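Local coordinates for dermonecrotic toxin (Pasteurella multocida, PDB 2EBF), which is a potent mitogenic toxin that induces bone resorption and is linked to severe progressive atrophic rhinitis in pigs, here as its C-terminal region with a thiol protease-like catalytic triad, at residues P43-L57 with A117-L131. Residues are numbered along the deposited sequence; the frame is centred on the assembly and turned at random.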
loop_
_atom_site.group_PDB
_atom_site.type_symbol
_atom_site.label_atom_id
_atom_site.label_comp_id
_atom_site.label_asym_id
_atom_site.label_seq_id
_atom_site.Cartn_x
_atom_site.Cartn_y
_atom_site.Cartn_z
ATOM N N PRO A 43 -22.497 4.820 8.392
ATOM C CA PRO A 43 -22.884 4.790 6.983
ATOM C C PRO A 43 -22.252 3.623 6.222
ATOM O O PRO A 43 -22.748 3.253 5.154
ATOM C CB PRO A 43 -22.335 6.124 6.431
ATOM C CG PRO A 43 -21.240 6.506 7.385
ATOM C CD PRO A 43 -21.719 6.032 8.725
ATOM N N PHE A 44 -21.185 3.042 6.770
ATOM C CA PHE A 44 -20.408 2.011 6.066
ATOM C C PHE A 44 -20.704 0.602 6.542
ATOM O O PHE A 44 -19.839 -0.271 6.500
ATOM C CB PHE A 44 -18.904 2.310 6.166
ATOM C CG PHE A 44 -18.531 3.671 5.633
ATOM C CD1 PHE A 44 -17.590 4.464 6.288
ATOM C CD2 PHE A 44 -19.148 4.167 4.498
ATOM C CE1 PHE A 44 -17.255 5.737 5.800
ATOM C CE2 PHE A 44 -18.839 5.456 4.003
ATOM C CZ PHE A 44 -17.877 6.231 4.658
ATOM N N ARG A 45 -21.932 0.368 6.976
ATOM C CA ARG A 45 -22.250 -0.920 7.591
ATOM C C ARG A 45 -22.546 -2.028 6.559
ATOM O O ARG A 45 -22.732 -3.189 6.923
ATOM C CB ARG A 45 -23.385 -0.764 8.601
ATOM C CG ARG A 45 -24.671 -0.274 8.019
ATOM C CD ARG A 45 -25.729 -0.142 9.102
ATOM N NE ARG A 45 -27.009 0.230 8.515
ATOM C CZ ARG A 45 -27.354 1.471 8.185
ATOM N NH1 ARG A 45 -26.517 2.493 8.391
ATOM N NH2 ARG A 45 -28.547 1.692 7.651
ATOM N N ILE A 46 -22.557 -1.668 5.275
ATOM C CA ILE A 46 -22.735 -2.657 4.181
ATOM C C ILE A 46 -23.996 -3.498 4.421
ATOM O O ILE A 46 -23.972 -4.740 4.415
ATOM C CB ILE A 46 -21.460 -3.533 3.954
ATOM C CG1 ILE A 46 -20.215 -2.652 3.783
ATOM C CG2 ILE A 46 -21.586 -4.390 2.708
ATOM C CD1 ILE A 46 -19.358 -2.656 4.979
ATOM N N GLY A 47 -25.097 -2.794 4.673
ATOM C CA GLY A 47 -26.368 -3.425 5.003
ATOM C C GLY A 47 -26.935 -4.160 3.806
ATOM O O GLY A 47 -26.793 -3.699 2.662
ATOM N N LEU A 48 -27.572 -5.303 4.069
ATOM C CA LEU A 48 -28.128 -6.147 3.003
ATOM C C LEU A 48 -29.650 -6.093 2.869
ATOM O O LEU A 48 -30.237 -6.934 2.199
ATOM C CB LEU A 48 -27.666 -7.591 3.180
ATOM C CG LEU A 48 -26.151 -7.813 3.068
ATOM C CD1 LEU A 48 -25.808 -9.233 3.413
ATOM C CD2 LEU A 48 -25.644 -7.440 1.660
ATOM N N GLU A 49 -30.280 -5.087 3.477
ATOM C CA GLU A 49 -31.746 -4.958 3.434
ATOM C C GLU A 49 -32.310 -4.776 2.029
ATOM O O GLU A 49 -33.473 -5.099 1.778
ATOM C CB GLU A 49 -32.240 -3.824 4.339
ATOM C CG GLU A 49 -31.973 -4.049 5.817
ATOM C CD GLU A 49 -30.696 -3.375 6.306
ATOM O OE1 GLU A 49 -30.685 -2.937 7.480
ATOM O OE2 GLU A 49 -29.712 -3.274 5.536
ATOM N N GLY A 50 -31.492 -4.252 1.118
ATOM C CA GLY A 50 -31.939 -4.020 -0.248
ATOM C C GLY A 50 -31.388 -4.986 -1.280
ATOM O O GLY A 50 -31.473 -4.728 -2.483
ATOM N N VAL A 51 -30.818 -6.095 -0.816
ATOM C CA VAL A 51 -30.234 -7.084 -1.701
ATOM C C VAL A 51 -31.032 -8.374 -1.544
ATOM O O VAL A 51 -31.194 -8.866 -0.431
ATOM C CB VAL A 51 -28.739 -7.345 -1.355
ATOM C CG1 VAL A 51 -28.146 -8.421 -2.256
ATOM C CG2 VAL A 51 -27.922 -6.070 -1.444
ATOM N N TRP A 52 -31.527 -8.903 -2.662
ATOM C CA TRP A 52 -32.307 -10.131 -2.678
ATOM C C TRP A 52 -31.543 -11.274 -2.040
ATOM O O TRP A 52 -30.316 -11.370 -2.179
ATOM C CB TRP A 52 -32.631 -10.554 -4.109
ATOM C CG TRP A 52 -33.666 -9.752 -4.838
ATOM C CD1 TRP A 52 -34.640 -8.941 -4.305
ATOM C CD2 TRP A 52 -33.857 -9.731 -6.255
ATOM N NE1 TRP A 52 -35.411 -8.403 -5.321
ATOM C CE2 TRP A 52 -34.948 -8.874 -6.522
ATOM C CE3 TRP A 52 -33.202 -10.357 -7.329
ATOM C CZ2 TRP A 52 -35.401 -8.623 -7.819
ATOM C CZ3 TRP A 52 -33.647 -10.102 -8.617
ATOM C CH2 TRP A 52 -34.739 -9.238 -8.849
ATOM N N THR A 53 -32.276 -12.132 -1.338
ATOM C CA THR A 53 -31.740 -13.399 -0.844
ATOM C C THR A 53 -31.807 -14.432 -1.974
ATOM O O THR A 53 -32.503 -14.201 -2.958
ATOM C CB THR A 53 -32.570 -13.917 0.335
ATOM O OG1 THR A 53 -33.941 -14.060 -0.078
ATOM C CG2 THR A 53 -32.471 -12.947 1.519
ATOM N N PRO A 54 -31.081 -15.567 -1.846
ATOM C CA PRO A 54 -31.114 -16.618 -2.876
ATOM C C PRO A 54 -32.514 -17.147 -3.218
ATOM O O PRO A 54 -32.792 -17.399 -4.392
ATOM C CB PRO A 54 -30.251 -17.740 -2.264
ATOM C CG PRO A 54 -29.324 -17.040 -1.362
ATOM C CD PRO A 54 -30.146 -15.913 -0.763
ATOM N N GLU A 55 -33.384 -17.317 -2.218
ATOM C CA GLU A 55 -34.760 -17.786 -2.482
ATOM C C GLU A 55 -35.521 -16.812 -3.365
ATOM O O GLU A 55 -36.260 -17.215 -4.260
ATOM C CB GLU A 55 -35.552 -18.016 -1.190
ATOM C CG GLU A 55 -35.095 -19.198 -0.340
ATOM C CD GLU A 55 -35.182 -20.554 -1.033
ATOM O OE1 GLU A 55 -36.027 -20.761 -1.935
ATOM O OE2 GLU A 55 -34.393 -21.437 -0.651
ATOM N N VAL A 56 -35.334 -15.526 -3.116
ATOM C CA VAL A 56 -35.991 -14.515 -3.921
ATOM C C VAL A 56 -35.443 -14.547 -5.364
ATOM O O VAL A 56 -36.213 -14.532 -6.334
ATOM C CB VAL A 56 -35.857 -13.121 -3.270
ATOM C CG1 VAL A 56 -36.147 -12.034 -4.267
ATOM C CG2 VAL A 56 -36.796 -13.005 -2.076
ATOM N N LEU A 57 -34.121 -14.620 -5.492
ATOM C CA LEU A 57 -33.480 -14.728 -6.806
ATOM C C LEU A 57 -34.024 -15.907 -7.611
ATOM O O LEU A 57 -34.296 -15.770 -8.807
ATOM C CB LEU A 57 -31.966 -14.893 -6.660
ATOM C CG LEU A 57 -31.012 -14.215 -7.662
ATOM C CD1 LEU A 57 -29.794 -15.089 -7.934
ATOM C CD2 LEU A 57 -31.650 -13.726 -8.968
ATOM N N ALA A 117 -33.326 -10.405 -13.977
ATOM C CA ALA A 117 -33.100 -10.651 -12.545
ATOM C C ALA A 117 -31.653 -10.342 -12.141
ATOM O O ALA A 117 -31.417 -9.720 -11.107
ATOM C CB ALA A 117 -33.449 -12.100 -12.191
ATOM N N PHE A 118 -30.697 -10.775 -12.961
ATOM C CA PHE A 118 -29.274 -10.615 -12.639
ATOM C C PHE A 118 -28.860 -9.142 -12.654
ATOM O O PHE A 118 -28.104 -8.686 -11.789
ATOM C CB PHE A 118 -28.397 -11.442 -13.591
ATOM C CG PHE A 118 -28.441 -12.940 -13.334
ATOM C CD1 PHE A 118 -27.629 -13.802 -14.063
ATOM C CD2 PHE A 118 -29.280 -13.484 -12.359
ATOM C CE1 PHE A 118 -27.661 -15.188 -13.840
ATOM C CE2 PHE A 118 -29.310 -14.865 -12.129
ATOM C CZ PHE A 118 -28.499 -15.715 -12.874
ATOM N N ARG A 119 -29.369 -8.395 -13.626
ATOM C CA ARG A 119 -29.086 -6.959 -13.707
ATOM C C ARG A 119 -29.655 -6.201 -12.514
ATOM O O ARG A 119 -29.016 -5.280 -11.987
ATOM C CB ARG A 119 -29.630 -6.370 -15.012
ATOM C CG ARG A 119 -28.867 -6.836 -16.258
ATOM C CD ARG A 119 -29.469 -6.219 -17.521
ATOM N NE ARG A 119 -28.593 -6.412 -18.678
ATOM C CZ ARG A 119 -28.943 -7.003 -19.820
ATOM N NH1 ARG A 119 -30.172 -7.475 -19.995
ATOM N NH2 ARG A 119 -28.051 -7.112 -20.798
ATOM N N GLU A 120 -30.860 -6.579 -12.094
ATOM C CA GLU A 120 -31.468 -5.952 -10.927
ATOM C C GLU A 120 -30.633 -6.241 -9.685
ATOM O O GLU A 120 -30.357 -5.343 -8.892
ATOM C CB GLU A 120 -32.915 -6.412 -10.734
ATOM C CG GLU A 120 -33.481 -6.126 -9.322
ATOM C CD GLU A 120 -33.597 -4.637 -8.989
ATOM O OE1 GLU A 120 -33.835 -4.287 -7.791
ATOM O OE2 GLU A 120 -33.470 -3.813 -9.923
ATOM N N LEU A 121 -30.224 -7.494 -9.534
ATOM C CA LEU A 121 -29.365 -7.892 -8.423
ATOM C C LEU A 121 -28.037 -7.128 -8.433
ATOM O O LEU A 121 -27.566 -6.683 -7.388
ATOM C CB LEU A 121 -29.105 -9.400 -8.462
ATOM C CG LEU A 121 -28.168 -9.994 -7.407
ATOM C CD1 LEU A 121 -28.612 -9.677 -5.973
ATOM C CD2 LEU A 121 -28.041 -11.495 -7.608
ATOM N N ARG A 122 -27.432 -6.995 -9.608
ATOM C CA ARG A 122 -26.175 -6.248 -9.732
ATOM C C ARG A 122 -26.345 -4.795 -9.289
ATOM O O ARG A 122 -25.498 -4.254 -8.582
ATOM C CB ARG A 122 -25.633 -6.320 -11.164
ATOM C CG ARG A 122 -24.251 -5.689 -11.317
ATOM C CD ARG A 122 -23.669 -5.908 -12.713
ATOM N NE ARG A 122 -24.580 -5.466 -13.766
ATOM C CZ ARG A 122 -24.464 -5.799 -15.051
ATOM N NH1 ARG A 122 -23.471 -6.572 -15.456
ATOM N NH2 ARG A 122 -25.348 -5.354 -15.937
ATOM N N THR A 123 -27.445 -4.167 -9.696
ATOM C CA THR A 123 -27.728 -2.787 -9.285
ATOM C C THR A 123 -27.912 -2.706 -7.757
ATOM O O THR A 123 -27.443 -1.763 -7.120
ATOM C CB THR A 123 -28.952 -2.229 -10.034
ATOM O OG1 THR A 123 -28.693 -2.280 -11.441
ATOM C CG2 THR A 123 -29.223 -0.782 -9.648
ATOM N N GLN A 124 -28.565 -3.713 -7.171
ATOM C CA GLN A 124 -28.727 -3.776 -5.705
ATOM C C GLN A 124 -27.394 -3.786 -4.981
ATOM O O GLN A 124 -27.237 -3.136 -3.936
ATOM C CB GLN A 124 -29.531 -5.006 -5.271
ATOM C CG GLN A 124 -30.996 -4.972 -5.682
ATOM C CD GLN A 124 -31.716 -6.287 -5.454
ATOM O OE1 GLN A 124 -32.925 -6.384 -5.707
ATOM N NE2 GLN A 124 -30.997 -7.303 -4.977
ATOM N N LEU A 125 -26.456 -4.565 -5.508
ATOM C CA LEU A 125 -25.131 -4.681 -4.907
ATOM C C LEU A 125 -24.405 -3.353 -5.036
ATOM O O LEU A 125 -23.751 -2.909 -4.103
ATOM C CB LEU A 125 -24.318 -5.790 -5.583
ATOM C CG LEU A 125 -24.880 -7.224 -5.463
ATOM C CD1 LEU A 125 -24.251 -8.102 -6.542
ATOM C CD2 LEU A 125 -24.616 -7.784 -4.077
ATOM N N GLU A 126 -24.518 -2.725 -6.197
ATOM C CA GLU A 126 -23.890 -1.404 -6.391
ATOM C C GLU A 126 -24.404 -0.380 -5.381
ATOM O O GLU A 126 -23.620 0.370 -4.783
ATOM C CB GLU A 126 -24.108 -0.908 -7.808
ATOM C CG GLU A 126 -23.372 -1.665 -8.878
ATOM C CD GLU A 126 -23.791 -1.204 -10.264
ATOM O OE1 GLU A 126 -24.624 -0.275 -10.350
ATOM O OE2 GLU A 126 -23.302 -1.758 -11.265
ATOM N N LYS A 127 -25.716 -0.370 -5.172
ATOM C CA LYS A 127 -26.343 0.557 -4.244
ATOM C C LYS A 127 -26.032 0.237 -2.778
ATOM O O LYS A 127 -26.001 1.144 -1.954
ATOM C CB LYS A 127 -27.862 0.620 -4.465
ATOM C CG LYS A 127 -28.264 1.176 -5.830
ATOM C CD LYS A 127 -29.688 1.738 -5.830
ATOM C CE LYS A 127 -30.741 0.651 -5.823
ATOM N NZ LYS A 127 -32.130 1.229 -5.795
ATOM N N ALA A 128 -25.809 -1.039 -2.454
ATOM C CA ALA A 128 -25.460 -1.431 -1.095
ATOM C C ALA A 128 -24.035 -1.020 -0.716
ATOM O O ALA A 128 -23.733 -0.817 0.471
ATOM C CB ALA A 128 -25.642 -2.947 -0.908
ATOM N N LEU A 129 -23.163 -0.931 -1.717
ATOM C CA LEU A 129 -21.743 -0.622 -1.513
ATOM C C LEU A 129 -21.393 0.853 -1.669
ATOM O O LEU A 129 -20.576 1.387 -0.912
ATOM C CB LEU A 129 -20.922 -1.401 -2.522
ATOM C CG LEU A 129 -20.234 -2.707 -2.109
ATOM C CD1 LEU A 129 -20.698 -3.241 -0.764
ATOM C CD2 LEU A 129 -20.403 -3.693 -3.214
ATOM N N TYR A 130 -21.977 1.477 -2.687
ATOM C CA TYR A 130 -21.671 2.855 -3.047
ATOM C C TYR A 130 -22.871 3.725 -2.739
ATOM O O TYR A 130 -23.909 3.619 -3.385
ATOM C CB TYR A 130 -21.238 2.936 -4.522
ATOM C CG TYR A 130 -20.004 2.095 -4.779
ATOM C CD1 TYR A 130 -18.726 2.613 -4.561
ATOM C CD2 TYR A 130 -20.113 0.755 -5.184
ATOM C CE1 TYR A 130 -17.591 1.846 -4.779
ATOM C CE2 TYR A 130 -18.973 -0.022 -5.397
ATOM C CZ TYR A 130 -17.718 0.530 -5.183
ATOM O OH TYR A 130 -16.591 -0.234 -5.363
ATOM N N LEU A 131 -22.718 4.572 -1.726
ATOM C CA LEU A 131 -23.804 5.407 -1.239
ATOM C C LEU A 131 -23.986 6.554 -2.251
ATOM O O LEU A 131 -23.107 6.757 -3.085
ATOM C CB LEU A 131 -23.467 5.916 0.162
ATOM C CG LEU A 131 -23.562 4.877 1.305
ATOM C CD1 LEU A 131 -22.840 3.599 0.956
ATOM C CD2 LEU A 131 -23.001 5.435 2.578
HETATM O O HOH W 1 -25.449 -0.807 2.340
HETATM O O HOH W 2 -29.259 -2.317 -2.327
#
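Val51 wedges its two methyls into the surface of helix 115-129. CG1, anti to the backbone N (chi1 178°), enters a notch between Leu121 and Leu125, 4.0 Å from Leu121 CD1, while CG2 fits against Ala128 CB at 3.9 Å. Next to it the Trp52 indole lies across the helix flank. Its six-membered ring meets the bend of Glu120, where Trp52 CH2 lies 3.4 Å from Glu120 CG, and its CZ3 rests by the backbone of Ala117. The Gln124 amide stands almost upright on one indole face, the planes 89° apart; Val56 CG1 sits over the opposite face, toward its rim. The packing belongs to the membrane localization domain, a helical bundle in which the irregular, turn-containing chain before helix 54-60 runs antiparallel along helix 115-129, and Met95 of helix 88-108 closes over Ile46, Ala128 and Leu129. Leu57 pushes CD2 between Ala117 CB and the edge of the Phe118 ring, and its CD1 abuts Leu121 CD2. Toward the helix end, Ile46 CG2 touches Leu129 CD1 at 3.8 Å. One water beside Ala128 bridges Gly47 O and Ala128 O. Beyond it, Leu131 CD2 packs against Pro43 CB and O, 3.4 Å from Pro43 O, and comes near the Phe44 ring.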